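Local structure of putative polyketide synthase (Brevibacillus brevis, 6HP2) at residues V81-V86 against Y286-L291; V168-S173 against L197-I202; V172-R177 against V214-P219. The protein serves as the O-methyltransferase domain of a trans-AT polyketide synthase, here with S-adenosyl-L-homocysteine bound, and probably takes part in making the antibiotic bacillaene. All blocks are in the same frame, centred on the assembly; numbering follows the deposited sequence.

Contact 1: residues V81-V86 against Y286-L291; sequences VEMRQV and YCLFKL. With SAH (S-adenosyl-L-homocysteine), chain B.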
loop_
_atom_site.group_PDB
_atom_site.type_symbol
_atom_site.label_atom_id
_atom_site.label_comp_id
_atom_site.label_asym_id
_atom_site.label_seq_id
_atom_site.Cartn_x
_atom_site.Cartn_y
_atom_site.Cartn_z
ATOM N N VAL A 81 3.518 9.839 4.238
ATOM C CA VAL A 81 3.180 9.584 5.621
ATOM C C VAL A 81 1.683 9.821 5.853
ATOM O O VAL A 81 1.029 9.075 6.573
ATOM C CB VAL A 81 4.039 10.471 6.528
ATOM C CG1 VAL A 81 3.493 10.427 7.941
ATOM C CG2 VAL A 81 5.561 10.010 6.470
ATOM N N GLU A 82 1.156 10.917 5.338
ATOM C CA GLU A 82 -0.245 11.249 5.597
ATOM C C GLU A 82 -1.150 10.109 5.143
ATOM O O GLU A 82 -2.075 9.705 5.851
ATOM C CB GLU A 82 -0.600 12.533 4.860
ATOM C CG GLU A 82 -2.125 12.896 4.955
ATOM C CD GLU A 82 -2.503 13.934 3.903
ATOM O OE1 GLU A 82 -2.320 15.121 4.220
ATOM O OE2 GLU A 82 -2.936 13.554 2.762
ATOM N N MET A 83 -0.914 9.599 3.940
ATOM C CA MET A 83 -1.741 8.515 3.415
ATOM C C MET A 83 -1.690 7.280 4.299
ATOM O O MET A 83 -2.708 6.637 4.558
ATOM C CB MET A 83 -1.300 8.144 2.015
ATOM C CG MET A 83 -2.138 7.023 1.405
ATOM S SD MET A 83 -1.792 6.788 -0.387
ATOM C CE MET A 83 -0.098 6.282 -0.423
ATOM N N ARG A 84 -0.506 6.896 4.728
ATOM C CA ARG A 84 -0.380 5.773 5.664
ATOM C C ARG A 84 -1.083 6.054 6.984
ATOM O O ARG A 84 -1.661 5.144 7.581
ATOM C CB ARG A 84 1.105 5.478 5.875
ATOM C CG ARG A 84 1.716 4.758 4.694
ATOM C CD ARG A 84 3.253 4.675 4.855
ATOM N NE ARG A 84 3.816 3.652 3.973
ATOM C CZ ARG A 84 3.990 3.812 2.660
ATOM N NH1 ARG A 84 3.599 4.950 2.044
ATOM N NH2 ARG A 84 4.520 2.827 1.976
ATOM N N GLN A 85 -1.067 7.309 7.450
ATOM C CA GLN A 85 -1.788 7.621 8.673
ATOM C C GLN A 85 -3.275 7.356 8.503
ATOM O O GLN A 85 -3.940 6.846 9.418
ATOM C CB GLN A 85 -1.590 9.082 9.111
ATOM C CG GLN A 85 -0.137 9.398 9.564
ATOM C CD GLN A 85 0.056 10.852 9.850
ATOM O OE1 GLN A 85 -0.633 11.686 9.273
ATOM N NE2 GLN A 85 0.991 11.180 10.740
ATOM N N VAL A 86 -3.827 7.721 7.349
ATOM C CA VAL A 86 -5.246 7.439 7.099
ATOM C C VAL A 86 -5.458 5.938 7.062
ATOM O O VAL A 86 -6.438 5.432 7.566
ATOM C CB VAL A 86 -5.744 8.120 5.812
ATOM C CG1 VAL A 86 -7.256 7.756 5.506
ATOM C CG2 VAL A 86 -5.654 9.683 5.984
ATOM N N TYR A 286 -7.342 3.824 -7.170
ATOM C CA TYR A 286 -6.299 3.587 -6.193
ATOM C C TYR A 286 -7.004 3.710 -4.862
ATOM O O TYR A 286 -7.475 4.795 -4.522
ATOM C CB TYR A 286 -5.293 4.707 -6.310
ATOM C CG TYR A 286 -4.111 4.638 -5.392
ATOM C CD1 TYR A 286 -4.171 5.086 -4.085
ATOM C CD2 TYR A 286 -2.909 4.208 -5.867
ATOM C CE1 TYR A 286 -3.049 5.058 -3.281
ATOM C CE2 TYR A 286 -1.807 4.140 -5.081
ATOM C CZ TYR A 286 -1.855 4.620 -3.814
ATOM O OH TYR A 286 -0.722 4.529 -3.045
ATOM N N CYS A 287 -7.093 2.634 -4.092
ATOM C CA CYS A 287 -7.842 2.713 -2.851
ATOM C C CYS A 287 -7.188 2.145 -1.595
ATOM O O CYS A 287 -6.297 1.301 -1.671
ATOM C CB CYS A 287 -9.174 1.987 -3.025
ATOM S SG CYS A 287 -10.250 2.523 -4.372
ATOM N N LEU A 288 -7.647 2.620 -0.435
ATOM C CA LEU A 288 -7.164 2.120 0.838
ATOM C C LEU A 288 -8.222 1.109 1.329
ATOM O O LEU A 288 -9.391 1.464 1.470
ATOM C CB LEU A 288 -7.005 3.231 1.877
ATOM C CG LEU A 288 -6.457 4.583 1.424
ATOM C CD1 LEU A 288 -6.433 5.547 2.601
ATOM C CD2 LEU A 288 -5.066 4.427 0.832
ATOM N N PHE A 289 -7.820 -0.133 1.577
ATOM C CA PHE A 289 -8.719 -1.187 2.041
ATOM C C PHE A 289 -8.474 -1.499 3.518
ATOM O O PHE A 289 -7.331 -1.763 3.899
ATOM C CB PHE A 289 -8.524 -2.529 1.317
ATOM C CG PHE A 289 -8.719 -2.500 -0.169
ATOM C CD1 PHE A 289 -7.887 -1.775 -0.978
ATOM C CD2 PHE A 289 -9.643 -3.319 -0.743
ATOM C CE1 PHE A 289 -8.030 -1.831 -2.356
ATOM C CE2 PHE A 289 -9.826 -3.350 -2.131
ATOM C CZ PHE A 289 -9.019 -2.599 -2.924
ATOM N N LYS A 290 -9.547 -1.572 4.305
ATOM C CA LYS A 290 -9.488 -2.091 5.683
ATOM C C LYS A 290 -10.416 -3.302 5.762
ATOM O O LYS A 290 -11.660 -3.185 5.640
ATOM C CB LYS A 290 -9.863 -1.025 6.693
ATOM C CG LYS A 290 -9.231 0.300 6.353
ATOM C CD LYS A 290 -9.329 1.286 7.558
ATOM C CE LYS A 290 -8.611 2.564 7.196
ATOM N NZ LYS A 290 -8.562 3.521 8.322
ATOM N N LEU A 291 -9.807 -4.469 5.959
ATOM C CA LEU A 291 -10.538 -5.733 5.908
ATOM C C LEU A 291 -10.522 -6.413 7.280
ATOM O O LEU A 291 -9.525 -6.337 8.022
ATOM C CB LEU A 291 -9.919 -6.708 4.878
ATOM C CG LEU A 291 -9.503 -6.106 3.529
ATOM C CD1 LEU A 291 -8.734 -7.121 2.692
ATOM C CD2 LEU A 291 -10.731 -5.651 2.764
HETATM N N SAH B . 5.089 -1.603 0.698
HETATM C CA SAH B . 6.357 -0.959 0.365
HETATM C CB SAH B . 6.865 -1.372 -1.010
HETATM C CG SAH B . 5.848 -1.315 -2.136
HETATM S SD SAH B . 6.638 -1.628 -3.742
HETATM C C SAH B . 6.153 0.533 0.454
HETATM O O SAH B . 7.090 1.303 0.245
HETATM O OXT SAH B . 5.047 0.970 0.754
HETATM C "C5'" SAH B . 6.049 -3.322 -3.973
HETATM C "C4'" SAH B . 6.708 -4.303 -3.006
HETATM O "O4'" SAH B . 6.070 -5.591 -3.161
HETATM C "C3'" SAH B . 8.202 -4.571 -3.385
HETATM O "O3'" SAH B . 8.898 -4.591 -2.129
HETATM C "C2'" SAH B . 8.233 -5.947 -4.047
HETATM O "O2'" SAH B . 9.417 -6.667 -3.873
HETATM C "C1'" SAH B . 7.040 -6.616 -3.327
HETATM N N9 SAH B . 6.451 -7.773 -3.996
HETATM C C8 SAH B . 5.918 -7.848 -5.251
HETATM N N7 SAH B . 5.553 -9.119 -5.439
HETATM C C5 SAH B . 5.791 -9.825 -4.308
HETATM C C6 SAH B . 5.616 -11.155 -3.945
HETATM N N6 SAH B . 5.053 -12.076 -4.725
HETATM N N1 SAH B . 5.960 -11.545 -2.684
HETATM C C2 SAH B . 6.571 -10.668 -1.807
HETATM N N3 SAH B . 6.769 -9.367 -2.190
HETATM C C4 SAH B . 6.427 -8.975 -3.424
#
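Residues 81-86 of helix 70-88, bearing M83 and V86, run at 35° to strand 286-291, which presents Y286, L288 and K290, with N-to-C directions roughly alike; the axes come within 10.1 Å, and V86 CA stands 8.4 Å from L288 CA. The pairing is a worked example of a helix packed on the mixed sheet of a Rossmann-like class I methyltransferase, where 284-293 is the strand that runs antiparallel to its neighbours. M83 and Y286 meet tip to tip. The M83 chain leaves the helix with CG anti to the backbone N (chi1 -179°), and SD comes in at the edge of the phenol ring, 3.6 Å from Y286 CE1, a Met-aromatic contact. M83 CE lies 3.2 Å from Y286 OH. That hydroxyl is hydrogen-bonded to E171 OE2, in the loop that follows strand 164-170. Next along the strand, L288 splits its two methyls between the helix residues: CD2 takes M83 CG at 4.0 Å, while CD1 takes V86 CG1 at 3.7 Å, with the valine and leucine crossing at about a right angle. R84 turns its CB from the strand; it belongs to the S-adenosyl-L-homocysteine site, and D109 forms a salt bridge with its NE. At the other end of the contact, K290 is extended beyond CG and reaches the last turn of the helix, whose carbonyl end would suit a cation. There K290 NZ donates a 3.0 Å hydrogen bond to V86 O, at a C=O...N angle of 163°.

Contact 2: residues V168-S173 against L197-I202; sequences VGIEVS and LLIDYI. With SAH (S-adenosyl-L-homocysteine), chain B.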
loop_
_atom_site.group_PDB
_atom_site.type_symbol
_atom_site.label_atom_id
_atom_site.label_comp_id
_atom_site.label_asym_id
_atom_site.label_seq_id
_atom_site.Cartn_x
_atom_site.Cartn_y
_atom_site.Cartn_z
ATOM N N VAL A 168 -0.321 -6.187 6.334
ATOM C CA VAL A 168 -0.232 -4.925 5.633
ATOM C C VAL A 168 0.290 -5.210 4.236
ATOM O O VAL A 168 1.326 -5.886 4.083
ATOM C CB VAL A 168 0.677 -3.941 6.391
ATOM C CG1 VAL A 168 0.849 -2.666 5.560
ATOM C CG2 VAL A 168 0.108 -3.631 7.711
ATOM N N GLY A 169 -0.437 -4.719 3.216
ATOM C CA GLY A 169 0.081 -4.763 1.843
ATOM C C GLY A 169 -0.098 -3.447 1.127
ATOM O O GLY A 169 -1.181 -3.172 0.566
ATOM N N ILE A 170 0.921 -2.597 1.144
ATOM C CA ILE A 170 0.804 -1.294 0.502
ATOM C C ILE A 170 1.347 -1.368 -0.930
ATOM O O ILE A 170 2.545 -1.589 -1.113
ATOM C CB ILE A 170 1.584 -0.229 1.293
ATOM C CG1 ILE A 170 0.972 -0.067 2.687
ATOM C CG2 ILE A 170 1.579 1.097 0.552
ATOM C CD1 ILE A 170 1.802 0.778 3.628
ATOM N N GLU A 171 0.474 -1.203 -1.936
ATOM C CA GLU A 171 0.842 -1.266 -3.359
ATOM C C GLU A 171 1.570 -2.563 -3.702
ATOM O O GLU A 171 2.564 -2.544 -4.424
ATOM C CB GLU A 171 1.681 -0.057 -3.800
ATOM C CG GLU A 171 0.940 1.268 -3.793
ATOM C CD GLU A 171 1.676 2.340 -4.573
ATOM O OE1 GLU A 171 2.590 1.987 -5.346
ATOM O OE2 GLU A 171 1.341 3.531 -4.419
ATOM N N VAL A 172 1.091 -3.687 -3.177
ATOM C CA VAL A 172 1.764 -4.951 -3.426
ATOM C C VAL A 172 1.023 -6.060 -4.170
ATOM O O VAL A 172 1.656 -6.808 -4.912
ATOM C CB VAL A 172 2.210 -5.575 -2.086
ATOM C CG1 VAL A 172 2.719 -6.992 -2.299
ATOM C CG2 VAL A 172 3.267 -4.712 -1.416
ATOM N N SER A 173 -0.294 -6.179 -4.023
ATOM C CA SER A 173 -0.934 -7.337 -4.642
ATOM C C SER A 173 -1.088 -7.214 -6.153
ATOM O O SER A 173 -1.175 -8.264 -6.822
ATOM C CB SER A 173 -2.306 -7.650 -4.004
ATOM O OG SER A 173 -3.270 -6.909 -4.588
ATOM N N LEU A 197 -4.756 -4.512 6.031
ATOM C CA LEU A 197 -4.698 -3.169 5.478
ATOM C C LEU A 197 -3.967 -3.206 4.135
ATOM O O LEU A 197 -2.782 -3.574 4.049
ATOM C CB LEU A 197 -4.025 -2.225 6.460
ATOM C CG LEU A 197 -4.649 -2.062 7.808
ATOM C CD1 LEU A 197 -3.736 -1.287 8.785
ATOM C CD2 LEU A 197 -5.981 -1.362 7.689
ATOM N N LEU A 198 -4.671 -2.798 3.101
ATOM C CA LEU A 198 -4.117 -2.723 1.772
ATOM C C LEU A 198 -4.228 -1.331 1.186
ATOM O O LEU A 198 -5.168 -0.584 1.461
ATOM C CB LEU A 198 -4.845 -3.661 0.840
ATOM C CG LEU A 198 -5.015 -5.073 1.241
ATOM C CD1 LEU A 198 -5.906 -5.750 0.145
ATOM C CD2 LEU A 198 -3.736 -5.794 1.342
ATOM N N ILE A 199 -3.251 -1.014 0.336
ATOM C CA ILE A 199 -3.337 0.071 -0.617
ATOM C C ILE A 199 -3.166 -0.610 -1.956
ATOM O O ILE A 199 -2.107 -1.185 -2.218
ATOM C CB ILE A 199 -2.288 1.172 -0.405
ATOM C CG1 ILE A 199 -2.457 1.836 0.975
ATOM C CG2 ILE A 199 -2.392 2.230 -1.513
ATOM C CD1 ILE A 199 -1.654 3.060 1.179
ATOM N N ASP A 200 -4.176 -0.489 -2.835
ATOM C CA ASP A 200 -4.195 -1.319 -4.032
ATOM C C ASP A 200 -5.135 -0.722 -5.068
ATOM O O ASP A 200 -5.887 0.239 -4.814
ATOM C CB ASP A 200 -4.591 -2.748 -3.696
ATOM C CG ASP A 200 -3.712 -3.774 -4.358
ATOM O OD1 ASP A 200 -3.380 -3.594 -5.532
ATOM O OD2 ASP A 200 -3.398 -4.801 -3.685
ATOM N N TYR A 201 -5.049 -1.287 -6.257
ATOM C CA TYR A 201 -5.892 -0.870 -7.377
ATOM C C TYR A 201 -7.139 -1.721 -7.604
ATOM O O TYR A 201 -7.150 -2.947 -7.418
ATOM C CB TYR A 201 -5.064 -0.860 -8.651
ATOM C CG TYR A 201 -4.102 0.259 -8.769
ATOM C CD1 TYR A 201 -4.557 1.562 -8.977
ATOM C CD2 TYR A 201 -2.700 0.047 -8.731
ATOM C CE1 TYR A 201 -3.670 2.589 -9.140
ATOM C CE2 TYR A 201 -1.827 1.114 -8.912
ATOM C CZ TYR A 201 -2.309 2.372 -9.074
ATOM O OH TYR A 201 -1.449 3.474 -9.248
ATOM N N ILE A 202 -8.196 -1.045 -8.014
ATOM C CA ILE A 202 -9.421 -1.679 -8.500
ATOM C C ILE A 202 -9.612 -1.285 -9.973
ATOM O O ILE A 202 -9.527 -0.092 -10.325
ATOM C CB ILE A 202 -10.637 -1.237 -7.681
ATOM C CG1 ILE A 202 -10.451 -1.578 -6.207
ATOM C CG2 ILE A 202 -11.942 -1.814 -8.251
ATOM C CD1 ILE A 202 -11.559 -0.936 -5.333
HETATM N N SAH B . 5.089 -1.603 0.698
HETATM C CA SAH B . 6.357 -0.959 0.365
HETATM C CB SAH B . 6.865 -1.372 -1.010
HETATM C CG SAH B . 5.848 -1.315 -2.136
HETATM S SD SAH B . 6.638 -1.628 -3.742
HETATM C C SAH B . 6.153 0.533 0.454
HETATM O O SAH B . 7.090 1.303 0.245
HETATM O OXT SAH B . 5.047 0.970 0.754
HETATM C "C5'" SAH B . 6.049 -3.322 -3.973
HETATM C "C4'" SAH B . 6.708 -4.303 -3.006
HETATM O "O4'" SAH B . 6.070 -5.591 -3.161
HETATM C "C3'" SAH B . 8.202 -4.571 -3.385
HETATM O "O3'" SAH B . 8.898 -4.591 -2.129
HETATM C "C2'" SAH B . 8.233 -5.947 -4.047
HETATM O "O2'" SAH B . 9.417 -6.667 -3.873
HETATM C "C1'" SAH B . 7.040 -6.616 -3.327
HETATM N N9 SAH B . 6.451 -7.773 -3.996
HETATM C C8 SAH B . 5.918 -7.848 -5.251
HETATM N N7 SAH B . 5.553 -9.119 -5.439
HETATM C C5 SAH B . 5.791 -9.825 -4.308
HETATM C C6 SAH B . 5.616 -11.155 -3.945
HETATM N N6 SAH B . 5.053 -12.076 -4.725
HETATM N N1 SAH B . 5.960 -11.545 -2.684
HETATM C C2 SAH B . 6.571 -10.668 -1.807
HETATM N N3 SAH B . 6.769 -9.367 -2.190
HETATM C C4 SAH B . 6.427 -8.975 -3.424
HETATM O O HOH W 1 -1.473 -4.735 -1.768
#
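The carboxylate of D200 ends beside S173, and its two oxygens have different partners. OD1 uses its anti lone pair, away from the other oxygen, to accept the backbone N-H of Y201, N to OD1 2.9 Å. OD2 receives a hydrogen bond from a water at 2.7 Å and a weak one from S173 N at 3.4 Å; the very close approach of S173 OG makes its exact place doubtful. The Y201 ring meets those of F174 and Y286 edge-to-face. The same water donates to G169 O and accepts from S173 N, so it bridges the strand to the turn after it. The segments belong to neighbouring parallel strands of the Rossmann-like sheet, 164-170 and 194-203, whose axes here make 24°, joined through helix 179-188 as a beta-alpha-beta crossover. G169 N gives L197 O a 2.7 Å bond, I199 N returns one to G169 O at 3.0 Å, and E171 N closes the series on I199 O at 2.6 Å. I170 and I199 lie side by side and point the same way; I170 CG2, anti to the backbone N, is the branch that meets I199 CD1, at 3.8 Å. On the other face L198 bends CD2 against the backbone of G169. At its C-terminal end strand 164-170 meets the ligand: the amino group of S-adenosyl-L-homocysteine donates to I170 O, N to O 3.1 Å. Helix 70-88 covers the face of V168, I170, L197 and I199, W224 of helix 221-230 touches S173 and D200, and strands 98-101 and 284-293 flank the pair.

Contact 3: residues V172-R177 against V214-P219; sequences VSFHIR and VEVSIP. With SAH (S-adenosyl-L-homocysteine), chain B.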
loop_
_atom_site.group_PDB
_atom_site.type_symbol
_atom_site.label_atom_id
_atom_site.label_comp_id
_atom_site.label_asym_id
_atom_site.label_seq_id
_atom_site.Cartn_x
_atom_site.Cartn_y
_atom_site.Cartn_z
ATOM N N VAL A 172 1.091 -3.687 -3.177
ATOM C CA VAL A 172 1.764 -4.951 -3.426
ATOM C C VAL A 172 1.023 -6.060 -4.170
ATOM O O VAL A 172 1.656 -6.808 -4.912
ATOM C CB VAL A 172 2.210 -5.575 -2.086
ATOM C CG1 VAL A 172 2.719 -6.992 -2.299
ATOM C CG2 VAL A 172 3.267 -4.712 -1.416
ATOM N N SER A 173 -0.294 -6.179 -4.023
ATOM C CA SER A 173 -0.934 -7.337 -4.642
ATOM C C SER A 173 -1.088 -7.214 -6.153
ATOM O O SER A 173 -1.175 -8.264 -6.822
ATOM C CB SER A 173 -2.306 -7.650 -4.004
ATOM O OG SER A 173 -3.270 -6.909 -4.588
ATOM N N PHE A 174 -1.098 -5.996 -6.711
ATOM C CA PHE A 174 -1.204 -5.880 -8.161
ATOM C C PHE A 174 0.068 -6.327 -8.861
ATOM O O PHE A 174 0.044 -6.524 -10.083
ATOM C CB PHE A 174 -1.605 -4.460 -8.628
ATOM C CG PHE A 174 -0.630 -3.382 -8.343
ATOM C CD1 PHE A 174 0.393 -3.130 -9.209
ATOM C CD2 PHE A 174 -0.760 -2.581 -7.230
ATOM C CE1 PHE A 174 1.305 -2.102 -8.978
ATOM C CE2 PHE A 174 0.147 -1.537 -7.013
ATOM C CZ PHE A 174 1.180 -1.328 -7.880
ATOM N N HIS A 175 1.163 -6.519 -8.118
ATOM C CA HIS A 175 2.382 -7.117 -8.694
ATOM C C HIS A 175 2.318 -8.658 -8.689
ATOM O O HIS A 175 3.248 -9.326 -9.138
ATOM C CB HIS A 175 3.647 -6.705 -7.907
ATOM C CG HIS A 175 3.896 -5.238 -7.863
ATOM N ND1 HIS A 175 4.417 -4.541 -8.925
ATOM C CD2 HIS A 175 3.696 -4.331 -6.880
ATOM C CE1 HIS A 175 4.504 -3.258 -8.608
ATOM N NE2 HIS A 175 4.092 -3.109 -7.361
ATOM N N ILE A 176 1.272 -9.232 -8.130
ATOM C CA ILE A 176 1.216 -10.655 -7.832
ATOM C C ILE A 176 0.148 -11.297 -8.697
ATOM O O ILE A 176 -1.058 -11.019 -8.551
ATOM C CB ILE A 176 0.951 -10.901 -6.331
ATOM C CG1 ILE A 176 2.145 -10.365 -5.524
ATOM C CG2 ILE A 176 0.706 -12.372 -6.068
ATOM C CD1 ILE A 176 1.964 -10.524 -3.978
ATOM N N ARG A 177 0.581 -12.206 -9.546
ATOM C CA ARG A 177 -0.363 -12.860 -10.457
ATOM C C ARG A 177 -1.342 -13.804 -9.724
ATOM O O ARG A 177 -2.542 -13.853 -10.040
ATOM C CB ARG A 177 0.414 -13.643 -11.533
ATOM C CG ARG A 177 -0.434 -14.327 -12.591
ATOM C CD ARG A 177 0.416 -14.805 -13.781
ATOM N NE ARG A 177 1.236 -15.968 -13.453
ATOM C CZ ARG A 177 0.877 -17.234 -13.673
ATOM N NH1 ARG A 177 -0.295 -17.518 -14.229
ATOM N NH2 ARG A 177 1.695 -18.223 -13.333
ATOM N N VAL A 214 4.992 -6.099 -17.587
ATOM C CA VAL A 214 5.397 -5.509 -16.316
ATOM C C VAL A 214 4.899 -6.308 -15.110
ATOM O O VAL A 214 5.109 -5.897 -13.953
ATOM C CB VAL A 214 4.906 -4.050 -16.216
ATOM C CG1 VAL A 214 5.538 -3.197 -17.311
ATOM C CG2 VAL A 214 3.388 -3.981 -16.310
ATOM N N GLU A 215 4.226 -7.427 -15.338
ATOM C CA GLU A 215 3.720 -8.254 -14.268
ATOM C C GLU A 215 2.799 -7.431 -13.363
ATOM O O GLU A 215 3.010 -7.314 -12.164
ATOM C CB GLU A 215 4.860 -8.888 -13.461
ATOM C CG GLU A 215 5.395 -10.200 -14.041
ATOM C CD GLU A 215 6.387 -9.992 -15.174
ATOM O OE1 GLU A 215 7.063 -10.972 -15.558
ATOM O OE2 GLU A 215 6.497 -8.851 -15.677
ATOM N N VAL A 216 1.779 -6.856 -13.977
ATOM C CA VAL A 216 0.726 -6.130 -13.275
ATOM C C VAL A 216 -0.600 -6.784 -13.603
ATOM O O VAL A 216 -0.923 -6.969 -14.788
ATOM C CB VAL A 216 0.745 -4.637 -13.679
ATOM C CG1 VAL A 216 -0.461 -3.912 -13.177
ATOM C CG2 VAL A 216 1.979 -3.957 -13.061
ATOM N N SER A 217 -1.414 -7.018 -12.567
ATOM C CA SER A 217 -2.732 -7.593 -12.729
ATOM C C SER A 217 -3.650 -6.917 -11.715
ATOM O O SER A 217 -3.417 -6.991 -10.486
ATOM C CB SER A 217 -2.706 -9.131 -12.498
ATOM O OG SER A 217 -1.967 -9.463 -11.358
ATOM N N ILE A 218 -4.727 -6.299 -12.230
ATOM C CA ILE A 218 -5.610 -5.527 -11.361
ATOM C C ILE A 218 -7.007 -6.108 -11.454
ATOM O O ILE A 218 -7.600 -6.038 -12.512
ATOM C CB ILE A 218 -5.595 -4.040 -11.724
ATOM C CG1 ILE A 218 -4.182 -3.485 -11.557
ATOM C CG2 ILE A 218 -6.610 -3.257 -10.938
ATOM C CD1 ILE A 218 -4.011 -2.074 -12.146
ATOM N N PRO A 219 -7.555 -6.659 -10.376
ATOM C CA PRO A 219 -8.894 -7.259 -10.436
ATOM C C PRO A 219 -9.965 -6.205 -10.557
ATOM O O PRO A 219 -9.802 -5.078 -10.096
ATOM C CB PRO A 219 -9.022 -8.000 -9.079
ATOM C CG PRO A 219 -7.575 -8.126 -8.580
ATOM C CD PRO A 219 -6.894 -6.903 -9.062
HETATM N N SAH B . 5.089 -1.603 0.698
HETATM C CA SAH B . 6.357 -0.959 0.365
HETATM C CB SAH B . 6.865 -1.372 -1.010
HETATM C CG SAH B . 5.848 -1.315 -2.136
HETATM S SD SAH B . 6.638 -1.628 -3.742
HETATM C C SAH B . 6.153 0.533 0.454
HETATM O O SAH B . 7.090 1.303 0.245
HETATM O OXT SAH B . 5.047 0.970 0.754
HETATM C "C5'" SAH B . 6.049 -3.322 -3.973
HETATM C "C4'" SAH B . 6.708 -4.303 -3.006
HETATM O "O4'" SAH B . 6.070 -5.591 -3.161
HETATM C "C3'" SAH B . 8.202 -4.571 -3.385
HETATM O "O3'" SAH B . 8.898 -4.591 -2.129
HETATM C "C2'" SAH B . 8.233 -5.947 -4.047
HETATM O "O2'" SAH B . 9.417 -6.667 -3.873
HETATM C "C1'" SAH B . 7.040 -6.616 -3.327
HETATM N N9 SAH B . 6.451 -7.773 -3.996
HETATM C C8 SAH B . 5.918 -7.848 -5.251
HETATM N N7 SAH B . 5.553 -9.119 -5.439
HETATM C C5 SAH B . 5.791 -9.825 -4.308
HETATM C C6 SAH B . 5.616 -11.155 -3.945
HETATM N N6 SAH B . 5.053 -12.076 -4.725
HETATM N N1 SAH B . 5.960 -11.545 -2.684
HETATM C C2 SAH B . 6.571 -10.668 -1.807
HETATM N N3 SAH B . 6.769 -9.367 -2.190
HETATM C C4 SAH B . 6.427 -8.975 -3.424
HETATM O O HOH W 2 0.553 -9.431 -11.486
HETATM O O HOH W 3 5.157 -6.303 -10.870
#
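Beside the adenine end of the S-adenosyl-L-homocysteine pocket, the 3-10 turn at F174 is tied to S217 of a small hairpin whose E215 and V216 form a G1 beta bulge opposite strand 209-211. This turn follows strand 164-170 of the Rossmann-like methyltransferase fold. F174 O is the hub: S217 N donates to it at 2.9 Å with an N-H...O angle of 162°, V216 CA adds a CA-H...O contact at 3.3 Å, and a water hydrogen-bonded to S217 OG adds a longer bond. F174 holds CG between the backbone N and carbonyl carbon (chi1 65°), and its ring lies alongside V216, with F174 CD1 4.1 Å from V216 CG1. Its CB packs on I218 CG1 at 4.0 Å. H175 CD2 lies over one face of the F174 ring, offset toward its rim, and F174 CE1 over a face of the imidazole, while H175 CB touches the ligand, 3.7 Å from SAH C8. Further along the purine, I176 CG1 comes within 3.5 Å of SAH N6. The outer join is wet: in the plane of the imidazole, a water at its edge is hydrogen-bonded to H175 ND1 at 2.7 Å and donates to E215 O.

Read from the N terminus, helix 70-88 brings in residues 81-86, which wait almost 200 residues for their partner 286-291; contact 1 thus closes the longest loop and encloses the other two. Contact 2 starts in strand 164-170 and contact 3 in the loop just after it; they share V172 and S173. Contact 2 closes first, after one crossover helix, on strand 194-203, and contact 3 runs on to the hairpin strand 216-218. Strands 194-203 and 284-293 are sheet neighbours, so F289 N and L198 O join contacts 1 and 2 directly, while F174 packs on D200 between contacts 2 and 3. All three border the S-adenosyl-L-homocysteine site, R84 of contact 1 at its carboxylate end and contact 3 at its adenine.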